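Local coordinates for purine nucleoside phosphorylase (Grouper iridovirus, PDB 3KHS) that catalyses the reversible phosphorolysis of purine nucleosides to the free base and a pentose 1-phosphate in the purine salvage pathway, at the interface of chains A and B. Coordinates in Å, arbitrary orientation; residue numbers count along the deposited sequence, not the author numbering. Chains: chain A/B, Purine nucleoside phosphorylase.

Contact 1: the interface of chains A and B. Residues chain A 199-201; chain B 131-132, 159-160.
A:Thr199 holds its hydroxyl between its own backbone N and carbonyl carbon (chi1 58°), which aims OG1 at the backbone of B:His132 and swings the methyl CG2 towards that residue's imidazole. From chain B, B:Asp131 extends its carboxylate away from its backbone N (chi1 -160°) and points OD2 end-on at the first turn of helix 200-208 of chain A. This is part of a subunit boundary in a PNP/MTAP-family phosphorylase; purine nucleoside phosphorylases of this class are typically trimers, and the deposited assembly holds three copies. The A:Thr199 OG1 hydroxyl donates to B:His132 O at 2.8 Å, approaching almost head-on to the carbonyl. B:Asp131 OD2 receives the backbone N-H of A:Ala201, with N and OD2 2.9 Å apart and an angle of 144° at the hydrogen. Strand 131-134 of chain B thus offers both a main-chain acceptor and a side-chain acceptor to the same short stretch. A:Pro200 has no N-H to give, and the carboxylate meets the amide that follows it in the first turn; if ionised, the carboxylate would probably be stabilised by the helix N-terminus. The other carboxylate oxygen, OD1, lies 3.4 Å from A:Thr199 CB. The CG2 methyl of A:Thr199 is 3.4 Å from B:His132 NE2, off one ring face and displaced past the NE2-CD2 edge, and the two side chains run roughly perpendicular. B:Met159 CB closes on the same methyl at 4.0 Å. The A:Pro200 ring rests against chain B on two fronts: CD is 3.5 Å from B:Asp131 OD2, while CG is 3.6 Å from the carbonyl oxygen of B:Thr160.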
ATOM      1  N   THR A 199      10.340 -11.399   3.077  1.00 35.88           N
ATOM      2  CA  THR A 199      10.820 -12.116   4.235  1.00 30.76           C
ATOM      3  C   THR A 199      10.026 -13.425   4.320  1.00 33.88           C
ATOM      4  O   THR A 199       8.960 -13.562   3.718  1.00 37.00           O
ATOM      5  CB  THR A 199      10.530 -11.351   5.553  1.00 33.95           C
ATOM      6  OG1 THR A 199       9.117 -11.124   5.652  1.00 35.95           O
ATOM      7  CG2 THR A 199      11.289 -10.007   5.626  1.00 30.86           C
ATOM      8  N   PRO A 200      10.528 -14.401   5.084  1.00 34.46           N
ATOM      9  CA  PRO A 200       9.794 -15.666   5.205  1.00 36.21           C
ATOM     10  C   PRO A 200       8.380 -15.415   5.761  1.00 32.98           C
ATOM     11  O   PRO A 200       7.399 -16.038   5.327  1.00 33.44           O
ATOM     12  CB  PRO A 200      10.660 -16.467   6.171  1.00 35.34           C
ATOM     13  CG  PRO A 200      12.027 -15.952   5.862  1.00 36.27           C
ATOM     14  CD  PRO A 200      11.821 -14.479   5.775  1.00 33.15           C
ATOM     15  N   ALA A 201       8.279 -14.509   6.724  1.00 25.98           N
ATOM     16  CA  ALA A 201       6.980 -14.194   7.290  1.00 29.47           C
ATOM     17  C   ALA A 201       6.050 -13.572   6.250  1.00 33.03           C
ATOM     18  O   ALA A 201       4.838 -13.787   6.315  1.00 32.15           O
ATOM     19  CB  ALA A 201       7.121 -13.271   8.479  1.00 22.66           C
TER
ATOM     20  N   ASP B 131      11.941 -11.635  12.744  1.00 40.47           N
ATOM     21  CA  ASP B 131      11.517 -11.450  11.362  1.00 37.01           C
ATOM     22  C   ASP B 131      10.510 -10.310  11.304  1.00 35.82           C
ATOM     23  O   ASP B 131      10.024  -9.872  12.342  1.00 37.76           O
ATOM     24  CB  ASP B 131      10.882 -12.742  10.838  1.00 32.31           C
ATOM     25  CG  ASP B 131      10.865 -12.798   9.330  1.00 31.43           C
ATOM     26  OD1 ASP B 131      11.631 -12.022   8.753  1.00 35.60           O
ATOM     27  OD2 ASP B 131      10.138 -13.604   8.709  1.00 32.18           O
ATOM     28  N   HIS B 132      10.206  -9.804  10.109  1.00 34.57           N
ATOM     29  CA  HIS B 132       9.209  -8.729  10.024  1.00 32.18           C
ATOM     30  C   HIS B 132       8.255  -8.903   8.861  1.00 32.40           C
ATOM     31  O   HIS B 132       8.449  -9.752   7.991  1.00 33.79           O
ATOM     32  CB  HIS B 132       9.859  -7.316   9.957  1.00 25.94           C
ATOM     33  CG  HIS B 132      10.479  -6.968   8.628  1.00 27.52           C
ATOM     34  ND1 HIS B 132      11.692  -6.309   8.525  1.00 22.46           N
ATOM     35  CD2 HIS B 132      10.080  -7.219   7.354  1.00 22.51           C
ATOM     36  CE1 HIS B 132      12.018  -6.184   7.250  1.00 17.76           C
ATOM     37  NE2 HIS B 132      11.056  -6.727   6.519  1.00 28.47           N
ATOM     38  N   MET B 159      15.851 -10.997   1.577  1.00 35.82           N
ATOM     39  CA  MET B 159      15.397 -10.595   2.899  1.00 34.51           C
ATOM     40  C   MET B 159      15.092 -11.851   3.710  1.00 38.78           C
ATOM     41  O   MET B 159      14.318 -11.816   4.655  1.00 40.38           O
ATOM     42  CB  MET B 159      14.134  -9.718   2.767  1.00 36.84           C
ATOM     43  CG  MET B 159      14.380  -8.317   2.147  1.00 23.73           C
ATOM     44  SD  MET B 159      15.656  -7.344   3.089  1.00 33.99           S
ATOM     45  CE  MET B 159      16.817  -6.975   1.689  1.00 24.16           C
ATOM     46  N   THR B 160      15.714 -12.968   3.346  1.00 43.39           N
ATOM     47  CA  THR B 160      15.459 -14.213   4.047  1.00 42.00           C
ATOM     48  C   THR B 160      15.985 -14.235   5.471  1.00 39.92           C
ATOM     49  O   THR B 160      15.406 -14.911   6.315  1.00 42.47           O
ATOM     50  CB  THR B 160      15.993 -15.415   3.255  1.00 47.48           C
ATOM     51  OG1 THR B 160      15.161 -15.626   2.106  1.00 49.89           O
ATOM     52  CG2 THR B 160      15.971 -16.665   4.098  1.00 46.77           C
TER

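Contact 2: the interface of chains A and B. Residues chain A 196-198; chain B 142, 144, 157, 159, 223.
A:Ser196 pushes its short side chain into chain B, where B:Asn142, B:Leu144, B:Pro157, B:Met159 and B:Ile223 surround it. It buries 59 Å², more than any other residue in this patch. Its segment, Ser-Phe-Glu at 196-198, belongs to the purine-site loop of the family, in which the phenylalanine typically packs on the base and the glutamate recognises its polar edge. The serine hydroxyl sits between its backbone N and carbonyl carbon (chi1 62°), and this turns OG towards the amide of B:Asn142. ND2 donates to OG over 3.2 Å along a nearly straight path (163° at the hydrogen), with OG close to the amide plane. The opposite end of that amide is held within chain B: the backbone N of B:Leu144 donates to B:Asn142 OD1 at 3.0 Å, in the carbonyl plane and on a lone pair. This second-shell bond helps to fix the rotation of the amide, with its NH2 group towards the neighbouring subunit. The serine carbons make ordinary packing contacts, CB 3.9 Å from B:Met159 CG and CA 4.0 Å from CG of the B:Pro157 ring. The tight part is at the next residue's main chain. There the A:Phe197 backbone N donates to B:Pro157 O at 3.1 Å (167° at the hydrogen), and the CB-CG stretch of B:Met159, which hides 29 Å², lies against A:Phe197 O. Beyond this point the contact loosens. The phenyl group of A:Phe197 approaches chain B with its CD2 edge, 3.8 Å from the B:Pro157 carbonyl oxygen, and the residue hides 9 Å². A:Glu198 hides about 1 Å², its carboxylate directed away from chain B, so chain B contributes little cover to either of the side chains that probably bind the base. Farther along the serine's carbon side, B:Leu144 CD1 and B:Ile223 CG2 lie 4.1 Å and 4.2 Å from A:Ser196 CB.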
ATOM      1  N   SER A 196      13.096  -5.641  -3.234  1.00 35.76           N
ATOM      2  CA  SER A 196      13.578  -6.596  -2.239  1.00 33.56           C
ATOM      3  C   SER A 196      12.673  -7.821  -2.257  1.00 36.35           C
ATOM      4  O   SER A 196      11.452  -7.699  -2.431  1.00 29.85           O
ATOM      5  CB  SER A 196      13.546  -5.986  -0.840  1.00 33.51           C
ATOM      6  OG  SER A 196      12.222  -5.647  -0.473  1.00 36.13           O
ATOM      7  N   PHE A 197      13.268  -9.004  -2.111  1.00 31.87           N
ATOM      8  CA  PHE A 197      12.476 -10.222  -2.086  1.00 35.12           C
ATOM      9  C   PHE A 197      11.790 -10.245  -0.708  1.00 36.11           C
ATOM     10  O   PHE A 197      12.241  -9.563   0.243  1.00 33.32           O
ATOM     11  CB  PHE A 197      13.381 -11.432  -2.281  1.00 38.41           C
ATOM     12  CG  PHE A 197      13.861 -11.610  -3.696  1.00 44.27           C
ATOM     13  CD1 PHE A 197      12.954 -11.831  -4.735  1.00 45.86           C
ATOM     14  CD2 PHE A 197      15.223 -11.570  -3.997  1.00 45.37           C
ATOM     15  CE1 PHE A 197      13.398 -12.011  -6.054  1.00 44.46           C
ATOM     16  CE2 PHE A 197      15.678 -11.750  -5.324  1.00 45.64           C
ATOM     17  CZ  PHE A 197      14.760 -11.970  -6.344  1.00 42.18           C
ATOM     18  N   GLU A 198      10.708 -11.004  -0.577  1.00 30.49           N
ATOM     19  CA  GLU A 198      10.019 -10.999   0.706  1.00 38.06           C
ATOM     20  C   GLU A 198      10.639 -11.810   1.846  1.00 40.31           C
ATOM     21  O   GLU A 198      11.404 -12.742   1.629  1.00 40.40           O
ATOM     22  CB  GLU A 198       8.535 -11.368   0.538  1.00 38.51           C
ATOM     23  CG  GLU A 198       8.185 -12.472  -0.439  1.00 46.38           C
ATOM     24  CD  GLU A 198       8.420 -12.109  -1.893  1.00 45.11           C
ATOM     25  OE1 GLU A 198       8.046 -10.991  -2.310  1.00 41.79           O
ATOM     26  OE2 GLU A 198       8.980 -12.962  -2.622  1.00 50.34           O
TER
ATOM     27  N   ASN B 142       8.403   1.048  -0.761  1.00 30.57           N
ATOM     28  CA  ASN B 142       9.572   0.229  -0.466  1.00 36.10           C
ATOM     29  C   ASN B 142      10.781   1.173  -0.426  1.00 30.69           C
ATOM     30  O   ASN B 142      10.997   1.950  -1.340  1.00 34.76           O
ATOM     31  CB  ASN B 142       9.754  -0.826  -1.561  1.00 35.26           C
ATOM     32  CG  ASN B 142      10.800  -1.859  -1.191  1.00 41.33           C
ATOM     33  OD1 ASN B 142      11.999  -1.570  -1.196  1.00 35.72           O
ATOM     34  ND2 ASN B 142      10.349  -3.060  -0.832  1.00 30.51           N
ATOM     35  N   LEU B 144      13.824   0.767  -1.074  1.00 30.16           N
ATOM     36  CA  LEU B 144      14.815   0.556  -2.115  1.00 29.43           C
ATOM     37  C   LEU B 144      14.232   0.930  -3.458  1.00 29.84           C
ATOM     38  O   LEU B 144      14.919   0.876  -4.475  1.00 27.36           O
ATOM     39  CB  LEU B 144      15.265  -0.903  -2.184  1.00 26.05           C
ATOM     40  CG  LEU B 144      15.907  -1.437  -0.915  1.00 30.22           C
ATOM     41  CD1 LEU B 144      16.208  -2.901  -1.090  1.00 30.00           C
ATOM     42  CD2 LEU B 144      17.178  -0.644  -0.632  1.00 33.58           C
ATOM     43  N   PRO B 157      17.864  -7.622  -3.440  1.00 38.92           N
ATOM     44  CA  PRO B 157      18.426  -8.159  -2.204  1.00 35.57           C
ATOM     45  C   PRO B 157      17.523  -9.160  -1.493  1.00 41.54           C
ATOM     46  O   PRO B 157      16.307  -8.965  -1.392  1.00 41.79           O
ATOM     47  CB  PRO B 157      18.636  -6.910  -1.361  1.00 38.42           C
ATOM     48  CG  PRO B 157      17.491  -6.033  -1.785  1.00 34.87           C
ATOM     49  CD  PRO B 157      17.513  -6.197  -3.286  1.00 36.42           C
ATOM     50  N   MET B 159      15.851 -10.997   1.577  1.00 35.82           N
ATOM     51  CA  MET B 159      15.397 -10.595   2.899  1.00 34.51           C
ATOM     52  C   MET B 159      15.092 -11.851   3.710  1.00 38.78           C
ATOM     53  O   MET B 159      14.318 -11.816   4.655  1.00 40.38           O
ATOM     54  CB  MET B 159      14.134  -9.718   2.767  1.00 36.84           C
ATOM     55  CG  MET B 159      14.380  -8.317   2.147  1.00 23.73           C
ATOM     56  SD  MET B 159      15.656  -7.344   3.089  1.00 33.99           S
ATOM     57  CE  MET B 159      16.817  -6.975   1.689  1.00 24.16           C
ATOM     58  N   ILE B 223      15.719  -3.270   6.064  1.00 31.69           N
ATOM     59  CA  ILE B 223      15.765  -3.720   4.678  1.00 33.82           C
ATOM     60  C   ILE B 223      16.968  -3.037   4.011  1.00 32.02           C
ATOM     61  O   ILE B 223      17.719  -3.657   3.278  1.00 33.30           O
ATOM     62  CB  ILE B 223      14.520  -3.301   3.872  1.00 32.98           C
ATOM     63  CG1 ILE B 223      13.296  -4.096   4.326  1.00 26.97           C
ATOM     64  CG2 ILE B 223      14.796  -3.492   2.365  1.00 26.17           C
ATOM     65  CD1 ILE B 223      12.017  -3.623   3.645  1.00 22.15           C
TER

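The C-alpha centres of contact 1 and contact 2 are about 9 Å apart, and the two form one continuous strip. On chain A they follow each other in sequence, residues 196-198 in contact 2 running directly into 199-201 in contact 1, where helix 200-208 begins. On chain B they share B:Met159, which lines both patches. Strand 131-134 supports one end, and the loops around 142-144 and 157-160 with helix 219-227 support the rest. Because the family's purine-recognition loop is gripped by a neighbour, trimer assembly probably helps to hold the active site in shape.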